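Local coordinates for protein cycloalternan-forming enzyme (Listeria monocytogenes serovar 1/2a, PDB 5F7U) that belongs to glycosyl hydrolase family 31 and is built round a TIM barrel whose pocket holds alpha-D-glucopyranose, at residues 596-605 and 625-636; 283-291 and 584-592. The protein carries 1 engineered substitution. All coordinates share one frame; numbering follows the deposited sequence. Where two conformers were deposited one is given.

In the fold
Contact 1 lies within the family 31 TIM barrel and contact 2 ties that barrel to a neighbouring domain, with about 13 Å between centres. Contact 1 joins two neighbouring barrel strands. Contact 2 fastens a segment of the galactose mutarotase-like beta domain that precedes the barrel to the loop after strand 584-585. That strand is the other neighbour of strand 597-599, and Ile597 O and Ser585 N, 2.9 Å apart, make a probable backbone hydrogen bond between the two. Tyr598 OH bonds to Ala592 O at 2.7 Å. Trp599 packs on Phe584 and on the backbone of Arg586. The contacts meet at two alpha-D-glucopyranose units: Trp599, Asp602 and Phe635 of contact 1 and Arg586 of contact 2 belong to one glycan pocket.

Contact 1. Residues 596-605 and 625-636; sequences GIYWSGDQTS and VSYWAWDMAGFT. With GLC (alpha-D-glucopyranose), chain F; GLC (alpha-D-glucopyranose), chain B.
Tyr598 pairs with Trp628, and Trp599 with Ala629, in two parallel strands whose axes run 35° apart. Tyr598 N donates to Tyr627 O at 3.0 Å, and Tyr598 O accepts from Ala629 N at 2.8 Å. Ser600 N then bonds to Ala629 O. Further on, the loops meet again. Phe635 N bonds to Gln603 O, and Ser605 N to Thr636 O.

The side chains of Trp599 and Ala629 share one face, where their CB atoms are 3.8 Å apart. Tyr598 and Trp628 lie on the other. Val625 CG1 crosses the Tyr598 side chain at about a right angle, nearest CD1, and Ser600 CB rests obliquely against the indole of Trp628. Ser605 OG donates to Ala633 O at 2.6 Å, in the carbonyl plane and on a lone pair.

The loops after the strands line the glycan pocket. Asp602 OD1 takes a hydrogen bond of 2.5 Å from O2 of alpha-D-glucopyranose of chain F. This same O2 lies at the edge of the Trp599 ring. The Asp602 carboxylate is turned only 13° from the plane of the Phe635 ring. With its CG anti to the carbonyl carbon (chi1 -63°), Asp602 brings OD1 close to Phe635 CZ. Phe635 CE2 packs against C3 of the same alpha-D-glucopyranose at 3.7 Å. A water accepts from Trp599 NE1 at 2.9 Å and sits beside both Asp602 and Asp631. A polar partner of Asp631 outside the segments is Gln659.

The two strands and helix 607-622 form a beta-alpha-beta unit of the barrel. That helix packs on Trp628 and Trp630, and helix 642-653 also touches Trp630. Strand 657-660 continues the barrel beyond strand 628-631, and its Ile657 touches Ile597 and Ala629.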
loop_
_atom_site.group_PDB
_atom_site.type_symbol
_atom_site.label_atom_id
_atom_site.label_comp_id
_atom_site.label_asym_id
_atom_site.label_seq_id
_atom_site.Cartn_x
_atom_site.Cartn_y
_atom_site.Cartn_z
ATOM N N GLY A 596 0.075 9.220 8.516
ATOM C CA GLY A 596 1.270 8.428 8.859
ATOM C C GLY A 596 1.403 7.065 8.195
ATOM O O GLY A 596 0.818 6.813 7.129
ATOM N N ILE A 597 2.205 6.206 8.814
ATOM C CA ILE A 597 2.578 4.902 8.242
ATOM C C ILE A 597 1.521 3.863 8.609
ATOM O O ILE A 597 0.964 3.921 9.720
ATOM C CB ILE A 597 3.965 4.441 8.783
ATOM C CG1 ILE A 597 5.048 5.367 8.236
ATOM C CG2 ILE A 597 4.273 2.984 8.405
ATOM C CD1 ILE A 597 6.360 5.299 8.982
ATOM N N TYR A 598 1.249 2.929 7.693
ATOM C CA TYR A 598 0.401 1.751 8.027
ATOM C C TYR A 598 1.209 0.501 7.828
ATOM O O TYR A 598 1.838 0.358 6.768
ATOM C CB TYR A 598 -0.912 1.732 7.191
ATOM C CG TYR A 598 -1.776 2.874 7.638
ATOM C CD1 TYR A 598 -1.525 4.172 7.164
ATOM C CD2 TYR A 598 -2.750 2.702 8.636
ATOM C CE1 TYR A 598 -2.246 5.265 7.645
ATOM C CE2 TYR A 598 -3.472 3.796 9.116
ATOM C CZ TYR A 598 -3.217 5.064 8.621
ATOM O OH TYR A 598 -3.947 6.149 9.082
ATOM N N TRP A 599 1.232 -0.381 8.841
ATOM C CA TRP A 599 1.882 -1.703 8.653
ATOM C C TRP A 599 0.857 -2.815 8.554
ATOM O O TRP A 599 -0.262 -2.662 9.029
ATOM C CB TRP A 599 2.963 -1.986 9.713
ATOM C CG TRP A 599 2.511 -2.753 10.923
ATOM C CD1 TRP A 599 2.689 -4.080 11.146
ATOM C CD2 TRP A 599 1.826 -2.235 12.083
ATOM N NE1 TRP A 599 2.175 -4.429 12.379
ATOM C CE2 TRP A 599 1.632 -3.325 12.971
ATOM C CE3 TRP A 599 1.382 -0.960 12.468
ATOM C CZ2 TRP A 599 0.985 -3.191 14.218
ATOM C CZ3 TRP A 599 0.761 -0.808 13.718
ATOM C CH2 TRP A 599 0.545 -1.940 14.571
ATOM N N SER A 600 1.242 -3.917 7.901
ATOM C CA SER A 600 0.310 -4.991 7.532
ATOM C C SER A 600 -0.117 -5.917 8.679
ATOM O O SER A 600 -0.820 -6.905 8.460
ATOM C CB SER A 600 0.900 -5.777 6.359
ATOM O OG SER A 600 2.024 -6.527 6.801
ATOM N N GLY A 601 0.268 -5.591 9.911
ATOM C CA GLY A 601 -0.250 -6.323 11.064
ATOM C C GLY A 601 0.454 -7.629 11.377
ATOM O O GLY A 601 1.647 -7.782 11.121
ATOM N N ASP A 602 -0.298 -8.578 11.939
ATOM C CA ASP A 602 0.301 -9.688 12.689
ATOM C C ASP A 602 0.346 -10.910 11.803
ATOM O O ASP A 602 -0.701 -11.507 11.527
ATOM C CB ASP A 602 -0.545 -10.006 13.930
ATOM C CG ASP A 602 -0.611 -8.843 14.929
ATOM O OD1 ASP A 602 0.264 -7.964 14.923
ATOM O OD2 ASP A 602 -1.569 -8.806 15.734
ATOM N N GLN A 603 1.553 -11.267 11.369
ATOM C CA GLN A 603 1.755 -12.370 10.424
ATOM C C GLN A 603 2.868 -13.314 10.879
ATOM O O GLN A 603 3.729 -12.962 11.688
ATOM C CB GLN A 603 2.027 -11.839 9.005
ATOM C CG GLN A 603 0.939 -10.887 8.508
ATOM C CD GLN A 603 1.184 -10.422 7.094
ATOM O OE1 GLN A 603 1.703 -9.326 6.887
ATOM N NE2 GLN A 603 0.888 -11.282 6.114
ATOM N N THR A 604 2.861 -14.524 10.351
ATOM C CA THR A 604 3.878 -15.513 10.741
ATOM C C THR A 604 5.112 -15.471 9.843
ATOM O O THR A 604 5.080 -14.950 8.722
ATOM C CB THR A 604 3.331 -16.946 10.740
ATOM O OG1 THR A 604 2.739 -17.212 9.469
ATOM C CG2 THR A 604 2.285 -17.152 11.827
ATOM N N SER A 605 6.201 -16.039 10.344
ATOM C CA SER A 605 7.475 -16.078 9.605
ATOM C C SER A 605 7.479 -17.217 8.591
ATOM O O SER A 605 8.212 -18.214 8.732
ATOM C CB SER A 605 8.652 -16.175 10.580
ATOM O OG SER A 605 8.732 -14.964 11.328
ATOM N N VAL A 625 -2.972 4.344 0.116
ATOM C CA VAL A 625 -2.148 4.182 1.328
ATOM C C VAL A 625 -0.753 3.775 0.833
ATOM O O VAL A 625 -0.484 2.604 0.558
ATOM C CB VAL A 625 -2.755 3.161 2.323
ATOM C CG1 VAL A 625 -1.841 2.967 3.540
ATOM C CG2 VAL A 625 -4.123 3.646 2.782
ATOM N N SER A 626 0.109 4.776 0.695
ATOM C CA SER A 626 1.409 4.623 0.043
ATOM C C SER A 626 2.514 4.346 1.055
ATOM O O SER A 626 3.433 3.589 0.762
ATOM C CB SER A 626 1.705 5.925 -0.707
ATOM O OG SER A 626 2.998 5.951 -1.305
ATOM N N TYR A 627 2.426 4.965 2.236
ATOM C CA TYR A 627 3.493 4.810 3.243
ATOM C C TYR A 627 3.213 3.559 4.047
ATOM O O TYR A 627 2.721 3.616 5.187
ATOM C CB TYR A 627 3.594 6.031 4.150
ATOM C CG TYR A 627 3.948 7.338 3.446
ATOM C CD1 TYR A 627 4.430 7.375 2.110
ATOM C CD2 TYR A 627 3.785 8.547 4.126
ATOM C CE1 TYR A 627 4.733 8.598 1.502
ATOM C CE2 TYR A 627 4.104 9.763 3.537
ATOM C CZ TYR A 627 4.571 9.790 2.231
ATOM O OH TYR A 627 4.855 11.026 1.661
ATOM N N TRP A 628 3.514 2.427 3.416
ATOM C CA TRP A 628 3.116 1.115 3.912
ATOM C C TRP A 628 4.348 0.323 4.367
ATOM O O TRP A 628 5.378 0.317 3.683
ATOM C CB TRP A 628 2.334 0.382 2.817
ATOM C CG TRP A 628 1.987 -1.062 3.139
ATOM C CD1 TRP A 628 0.819 -1.530 3.686
ATOM C CD2 TRP A 628 2.809 -2.206 2.908
ATOM N NE1 TRP A 628 0.872 -2.883 3.832
ATOM C CE2 TRP A 628 2.087 -3.330 3.367
ATOM C CE3 TRP A 628 4.096 -2.392 2.352
ATOM C CZ2 TRP A 628 2.582 -4.632 3.266
ATOM C CZ3 TRP A 628 4.622 -3.690 2.292
ATOM C CH2 TRP A 628 3.850 -4.794 2.723
ATOM N N ALA A 629 4.194 -0.362 5.506
ATOM C CA ALA A 629 5.241 -1.204 6.087
ATOM C C ALA A 629 4.719 -2.609 6.306
ATOM O O ALA A 629 3.517 -2.844 6.302
ATOM C CB ALA A 629 5.682 -0.650 7.435
ATOM N N TRP A 630 5.652 -3.514 6.581
ATOM C CA TRP A 630 5.316 -4.840 7.104
ATOM C C TRP A 630 6.413 -5.246 8.072
ATOM O O TRP A 630 7.504 -4.663 8.047
ATOM C CB TRP A 630 5.146 -5.861 5.962
ATOM C CG TRP A 630 6.420 -6.177 5.186
ATOM C CD1 TRP A 630 7.225 -5.279 4.506
ATOM C CD2 TRP A 630 7.004 -7.466 4.989
ATOM N NE1 TRP A 630 8.290 -5.942 3.925
ATOM C CE2 TRP A 630 8.175 -7.283 4.188
ATOM C CE3 TRP A 630 6.654 -8.762 5.393
ATOM C CZ2 TRP A 630 9.013 -8.360 3.808
ATOM C CZ3 TRP A 630 7.481 -9.849 4.995
ATOM C CH2 TRP A 630 8.648 -9.627 4.220
ATOM N N ASP A 631 6.121 -6.219 8.941
ATOM C CA ASP A 631 7.151 -6.804 9.797
ATOM C C ASP A 631 7.987 -7.745 8.922
ATOM O O ASP A 631 7.533 -8.841 8.620
ATOM C CB ASP A 631 6.512 -7.617 10.953
ATOM C CG ASP A 631 5.539 -6.796 11.819
ATOM O OD1 ASP A 631 5.652 -5.569 11.907
ATOM O OD2 ASP A 631 4.648 -7.412 12.444
ATOM N N MET A 632 9.171 -7.310 8.485
ATOM C CA MET A 632 9.940 -8.101 7.514
ATOM C C MET A 632 10.224 -9.498 8.073
ATOM O O MET A 632 10.638 -9.642 9.229
ATOM C CB MET A 632 11.221 -7.376 7.060
ATOM C CG MET A 632 12.156 -6.938 8.173
ATOM S SD MET A 632 13.834 -6.727 7.534
ATOM C CE MET A 632 14.344 -8.432 7.618
ATOM N N ALA A 633 9.931 -10.513 7.258
ATOM C CA ALA A 633 10.098 -11.929 7.630
ATOM C C ALA A 633 9.146 -12.442 8.705
ATOM O O ALA A 633 9.349 -13.542 9.189
ATOM C CB ALA A 633 11.559 -12.258 7.978
ATOM N N GLY A 634 8.115 -11.660 9.049
ATOM C CA GLY A 634 7.064 -12.074 10.017
ATOM C C GLY A 634 7.498 -11.813 11.447
ATOM O O GLY A 634 8.692 -11.870 11.753
ATOM N N PHE A 635 6.544 -11.528 12.337
ATOM C CA PHE A 635 6.928 -11.148 13.708
ATOM C C PHE A 635 6.757 -12.284 14.723
ATOM O O PHE A 635 7.193 -12.173 15.869
ATOM C CB PHE A 635 6.252 -9.838 14.153
ATOM C CG PHE A 635 4.901 -9.996 14.845
ATOM C CD1 PHE A 635 3.911 -10.899 14.393
ATOM C CD2 PHE A 635 4.596 -9.173 15.935
ATOM C CE1 PHE A 635 2.683 -10.999 15.069
ATOM C CE2 PHE A 635 3.355 -9.253 16.589
ATOM C CZ PHE A 635 2.406 -10.173 16.159
ATOM N N THR A 636 6.129 -13.371 14.287
ATOM C CA THR A 636 5.836 -14.494 15.187
ATOM C C THR A 636 5.872 -15.826 14.436
ATOM O O THR A 636 6.077 -15.852 13.235
ATOM C CB THR A 636 4.482 -14.289 15.918
ATOM O OG1 THR A 636 4.422 -15.178 17.050
ATOM C CG2 THR A 636 3.286 -14.486 14.997
HETATM C C1 GLC F . -0.522 -5.985 18.466
HETATM C C2 GLC F . 0.373 -5.503 17.303
HETATM C C3 GLC F . 1.823 -6.019 17.403
HETATM C C4 GLC F . 2.409 -5.701 18.788
HETATM C C5 GLC F . 1.418 -6.040 19.911
HETATM C C6 GLC F . 1.885 -5.595 21.288
HETATM O O2 GLC F . -0.260 -5.761 16.046
HETATM O O3 GLC F . 2.662 -5.422 16.398
HETATM O O4 GLC F . 3.629 -6.439 18.987
HETATM O O5 GLC F . 0.089 -5.525 19.689
HETATM O O6 GLC F . 0.944 -6.153 22.226
HETATM C C1 GLC B . -3.508 -10.254 19.998
HETATM C C2 GLC B . -4.051 -8.866 19.636
HETATM C C3 GLC B . -3.112 -8.125 18.674
HETATM C C4 GLC B . -1.709 -7.984 19.279
HETATM C C5 GLC B . -1.224 -9.406 19.648
HETATM C C6 GLC B . 0.123 -9.426 20.356
HETATM O O1 GLC B . -3.607 -11.136 18.871
HETATM O O2 GLC B . -5.336 -9.012 19.031
HETATM O O3 GLC B . -3.677 -6.856 18.348
HETATM O O4 GLC B . -0.772 -7.406 18.339
HETATM O O5 GLC B . -2.143 -10.178 20.453
HETATM O O6 GLC B . 1.029 -9.902 19.364
HETATM O O HOH W 1 2.614 -6.716 14.136
HETATM O O HOH W 2 3.457 -7.130 9.073
HETATM O O HOH W 3 4.195 -9.986 11.326
#

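Contact 2. Residues 283-291 and 584-592; sequences RTYLAVPFF and FSRSGTSGA. With GLC (alpha-D-glucopyranose), chain B; GLC (alpha-D-glucopyranose), chain F.
Tyr285 and Leu286 lie against Arg586, Ser587 and Gly588; the touching parts, 285-289 and 586-590, run end to end 12° apart. Four hydrogen bonds join the two segments. Tyr285 O is gripped twice: Ser587 OG reaches it in the carbonyl plane at 2.8 Å, and Gly588 N comes in tilted from that plane at 3.2 Å. Ala287 N answers with a bond of 3.2 Å to Gly588 O. Thr589 OG1 donates to Ala287 O at 2.8 Å, again in the carbonyl plane. Two of the four donors are thus side-chain hydroxyls, and only one residue pair, Leu286 with Gly588, forms a beta bridge.

The aromatic contact is a CH-pi one. Arg586 CD sits over a face of the Tyr285 ring, 4.0 Å from its centroid. The guanidinium follows, its plane 28° from that of the ring, and NE comes to 3.5 Å from Tyr285 CD1. CG of Arg586 lies between backbone N and carbonyl carbon (chi1 66°), and the chain is extended from there to NE. It crosses the Tyr285 ring at a slant and carries NH1 on to the two alpha-D-glucopyranose units. Tyr285 OH has Gln278 and the backbone N of Asp602 as partners.

Van der Waals contacts are fewer. Leu286 CG and CD2 rest against Gly588 O. Val288 CG2 lies near Ser590 N, a buried atom with no polar partner in the model.

The ligand contacts belong to Arg586. NH1 donates to O3 of alpha-D-glucopyranose of chain B at 2.8 Å and weakly to O2 of that of chain F. Glu540 forms a salt bridge with NE, which would help fix the group. The arrangement fits the family 31 plan, in which the galactose mutarotase-like beta domain packs beside the TIM barrel: here Tyr285 supports a pocket arginine carried by the loop after a barrel strand.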
loop_
_atom_site.group_PDB
_atom_site.type_symbol
_atom_site.label_atom_id
_atom_site.label_comp_id
_atom_site.label_asym_id
_atom_site.label_seq_id
_atom_site.Cartn_x
_atom_site.Cartn_y
_atom_site.Cartn_z
ATOM N N ARG A 283 -10.027 -11.192 5.604
ATOM C CA ARG A 283 -10.301 -10.064 6.509
ATOM C C ARG A 283 -9.158 -9.050 6.458
ATOM O O ARG A 283 -8.099 -9.333 5.882
ATOM C CB ARG A 283 -10.560 -10.557 7.927
ATOM C CG ARG A 283 -11.810 -11.438 7.985
ATOM C CD ARG A 283 -11.992 -12.054 9.346
ATOM N NE ARG A 283 -13.080 -13.028 9.294
ATOM C CZ ARG A 283 -13.529 -13.710 10.335
ATOM N NH1 ARG A 283 -12.978 -13.539 11.552
ATOM N NH2 ARG A 283 -14.532 -14.585 10.149
ATOM N N THR A 284 -9.394 -7.870 7.024
ATOM C CA THR A 284 -8.398 -6.805 7.021
ATOM C C THR A 284 -8.641 -5.763 8.099
ATOM O O THR A 284 -9.794 -5.526 8.514
ATOM C CB THR A 284 -8.291 -6.093 5.660
ATOM O OG1 THR A 284 -7.214 -5.136 5.714
ATOM C CG2 THR A 284 -9.616 -5.372 5.251
ATOM N N TYR A 285 -7.539 -5.146 8.518
ATOM C CA TYR A 285 -7.566 -4.047 9.473
ATOM C C TYR A 285 -7.919 -2.732 8.802
ATOM O O TYR A 285 -8.279 -1.773 9.473
ATOM C CB TYR A 285 -6.171 -3.838 10.054
ATOM C CG TYR A 285 -5.462 -5.062 10.581
ATOM C CD1 TYR A 285 -5.674 -5.499 11.897
ATOM C CD2 TYR A 285 -4.515 -5.743 9.774
ATOM C CE1 TYR A 285 -4.985 -6.592 12.407
ATOM C CE2 TYR A 285 -3.825 -6.841 10.279
ATOM C CZ TYR A 285 -4.077 -7.255 11.582
ATOM O OH TYR A 285 -3.391 -8.316 12.055
ATOM N N LEU A 286 -7.760 -2.669 7.482
ATOM C CA LEU A 286 -7.796 -1.384 6.778
ATOM C C LEU A 286 -8.627 -1.596 5.518
ATOM O O LEU A 286 -8.155 -2.168 4.542
ATOM C CB LEU A 286 -6.353 -0.921 6.469
ATOM C CG LEU A 286 -6.118 0.576 6.201
ATOM C CD1 LEU A 286 -4.612 0.781 6.019
ATOM C CD2 LEU A 286 -6.876 1.059 4.977
ATOM N N ALA A 287 -9.884 -1.157 5.585
ATOM C CA ALA A 287 -10.887 -1.456 4.546
ATOM C C ALA A 287 -11.372 -0.152 3.971
ATOM O O ALA A 287 -11.774 0.743 4.715
ATOM C CB ALA A 287 -12.060 -2.217 5.153
ATOM N N VAL A 288 -11.360 -0.053 2.647
ATOM C CA VAL A 288 -11.657 1.227 1.971
ATOM C C VAL A 288 -12.634 0.920 0.843
ATOM O O VAL A 288 -12.363 0.037 0.051
ATOM C CB VAL A 288 -10.362 1.836 1.368
ATOM C CG1 VAL A 288 -10.696 3.114 0.605
ATOM C CG2 VAL A 288 -9.302 2.089 2.462
ATOM N N PRO A 289 -13.769 1.639 0.760
ATOM C CA PRO A 289 -14.748 1.330 -0.301
ATOM C C PRO A 289 -14.403 2.042 -1.626
ATOM O O PRO A 289 -15.187 2.830 -2.137
ATOM C CB PRO A 289 -16.070 1.851 0.305
ATOM C CG PRO A 289 -15.616 3.055 1.115
ATOM C CD PRO A 289 -14.257 2.690 1.678
ATOM N N PHE A 290 -13.206 1.759 -2.137
ATOM C CA PHE A 290 -12.685 2.352 -3.351
ATOM C C PHE A 290 -11.964 1.248 -4.091
ATOM O O PHE A 290 -11.152 0.539 -3.504
ATOM C CB PHE A 290 -11.687 3.464 -3.002
ATOM C CG PHE A 290 -10.882 3.989 -4.180
ATOM C CD1 PHE A 290 -11.500 4.487 -5.346
ATOM C CD2 PHE A 290 -9.489 4.049 -4.081
ATOM C CE1 PHE A 290 -10.735 4.993 -6.405
ATOM C CE2 PHE A 290 -8.715 4.562 -5.144
ATOM C CZ PHE A 290 -9.337 5.032 -6.295
ATOM N N PHE A 291 -12.275 1.103 -5.371
ATOM C CA PHE A 291 -11.489 0.233 -6.234
ATOM C C PHE A 291 -11.091 0.918 -7.526
ATOM O O PHE A 291 -11.731 1.875 -7.962
ATOM C CB PHE A 291 -12.204 -1.109 -6.518
ATOM C CG PHE A 291 -13.394 -1.017 -7.454
ATOM C CD1 PHE A 291 -13.210 -0.963 -8.841
ATOM C CD2 PHE A 291 -14.700 -1.036 -6.949
ATOM C CE1 PHE A 291 -14.294 -0.889 -9.701
ATOM C CE2 PHE A 291 -15.789 -0.978 -7.810
ATOM C CZ PHE A 291 -15.588 -0.900 -9.183
ATOM N N PHE A 584 2.554 5.323 13.377
ATOM C CA PHE A 584 2.779 4.002 12.803
ATOM C C PHE A 584 1.560 3.212 13.284
ATOM O O PHE A 584 1.403 2.975 14.498
ATOM C CB PHE A 584 4.110 3.487 13.385
ATOM C CG PHE A 584 4.712 2.316 12.653
ATOM C CD1 PHE A 584 4.235 1.011 12.875
ATOM C CD2 PHE A 584 5.824 2.505 11.810
ATOM C CE1 PHE A 584 4.804 -0.089 12.227
ATOM C CE2 PHE A 584 6.398 1.395 11.155
ATOM C CZ PHE A 584 5.882 0.104 11.370
ATOM N N SER A 585 0.663 2.855 12.354
ATOM C CA SER A 585 -0.674 2.320 12.724
ATOM C C SER A 585 -1.068 1.164 11.826
ATOM O O SER A 585 -0.393 0.914 10.824
ATOM C CB SER A 585 -1.730 3.412 12.588
ATOM O OG SER A 585 -1.335 4.575 13.301
ATOM N N ARG A 586 -2.131 0.436 12.180
ATOM C CA ARG A 586 -2.558 -0.680 11.316
ATOM C C ARG A 586 -3.957 -0.577 10.745
ATOM O O ARG A 586 -4.230 -1.183 9.703
ATOM C CB ARG A 586 -2.376 -2.034 11.997
ATOM C CG ARG A 586 -3.265 -2.241 13.187
ATOM C CD ARG A 586 -3.127 -3.651 13.738
ATOM N NE ARG A 586 -4.256 -3.852 14.632
ATOM C CZ ARG A 586 -4.306 -4.743 15.619
ATOM N NH1 ARG A 586 -3.264 -5.557 15.871
ATOM N NH2 ARG A 586 -5.417 -4.822 16.342
ATOM N N SER A 587 -4.832 0.197 11.400
ATOM C CA SER A 587 -6.254 0.166 11.065
ATOM C C SER A 587 -6.752 1.477 10.517
ATOM O O SER A 587 -6.293 2.535 10.939
ATOM C CB SER A 587 -7.089 -0.172 12.301
ATOM O OG SER A 587 -8.449 -0.381 11.909
ATOM N N GLY A 588 -7.724 1.413 9.605
ATOM C CA GLY A 588 -8.364 2.649 9.153
ATOM C C GLY A 588 -9.281 2.454 7.965
ATOM O O GLY A 588 -9.511 1.332 7.517
ATOM N N THR A 589 -9.831 3.567 7.485
ATOM C CA THR A 589 -10.676 3.526 6.292
ATOM C C THR A 589 -10.263 4.669 5.354
ATOM O O THR A 589 -9.143 5.170 5.462
ATOM C CB THR A 589 -12.183 3.482 6.665
ATOM O OG1 THR A 589 -12.950 3.198 5.485
ATOM C CG2 THR A 589 -12.618 4.782 7.313
ATOM N N SER A 590 -11.125 5.055 4.410
ATOM C CA SER A 590 -10.812 6.194 3.531
ATOM C C SER A 590 -10.376 7.412 4.350
ATOM O O SER A 590 -10.999 7.749 5.369
ATOM C CB SER A 590 -12.030 6.577 2.695
ATOM O OG SER A 590 -13.072 7.020 3.530
ATOM N N GLY A 591 -9.286 8.044 3.910
ATOM C CA GLY A 591 -8.661 9.169 4.647
ATOM C C GLY A 591 -7.523 8.736 5.557
ATOM O O GLY A 591 -6.771 9.590 6.034
ATOM N N ALA A 592 -7.381 7.425 5.804
ATOM C CA ALA A 592 -6.262 6.928 6.624
ATOM C C ALA A 592 -4.928 7.512 6.154
ATOM O O ALA A 592 -4.048 7.809 6.961
ATOM C CB ALA A 592 -6.194 5.416 6.560
HETATM C C1 GLC B . -3.508 -10.254 19.998
HETATM C C2 GLC B . -4.051 -8.866 19.636
HETATM C C3 GLC B . -3.112 -8.125 18.674
HETATM C C4 GLC B . -1.709 -7.984 19.279
HETATM C C5 GLC B . -1.224 -9.406 19.648
HETATM C C6 GLC B . 0.123 -9.426 20.356
HETATM O O1 GLC B . -3.607 -11.136 18.871
HETATM O O2 GLC B . -5.336 -9.012 19.031
HETATM O O3 GLC B . -3.677 -6.856 18.348
HETATM O O4 GLC B . -0.772 -7.406 18.339
HETATM O O5 GLC B . -2.143 -10.178 20.453
HETATM O O6 GLC B . 1.029 -9.902 19.364
HETATM C C1 GLC F . -0.522 -5.985 18.466
HETATM C C2 GLC F . 0.373 -5.503 17.303
HETATM C C3 GLC F . 1.823 -6.019 17.403
HETATM C C4 GLC F . 2.409 -5.701 18.788
HETATM C C5 GLC F . 1.418 -6.040 19.911
HETATM C C6 GLC F . 1.885 -5.595 21.288
HETATM O O2 GLC F . -0.260 -5.761 16.046
HETATM O O3 GLC F . 2.662 -5.422 16.398
HETATM O O4 GLC F . 3.629 -6.439 18.987
HETATM O O5 GLC F . 0.089 -5.525 19.689
HETATM O O6 GLC F . 0.944 -6.153 22.226
#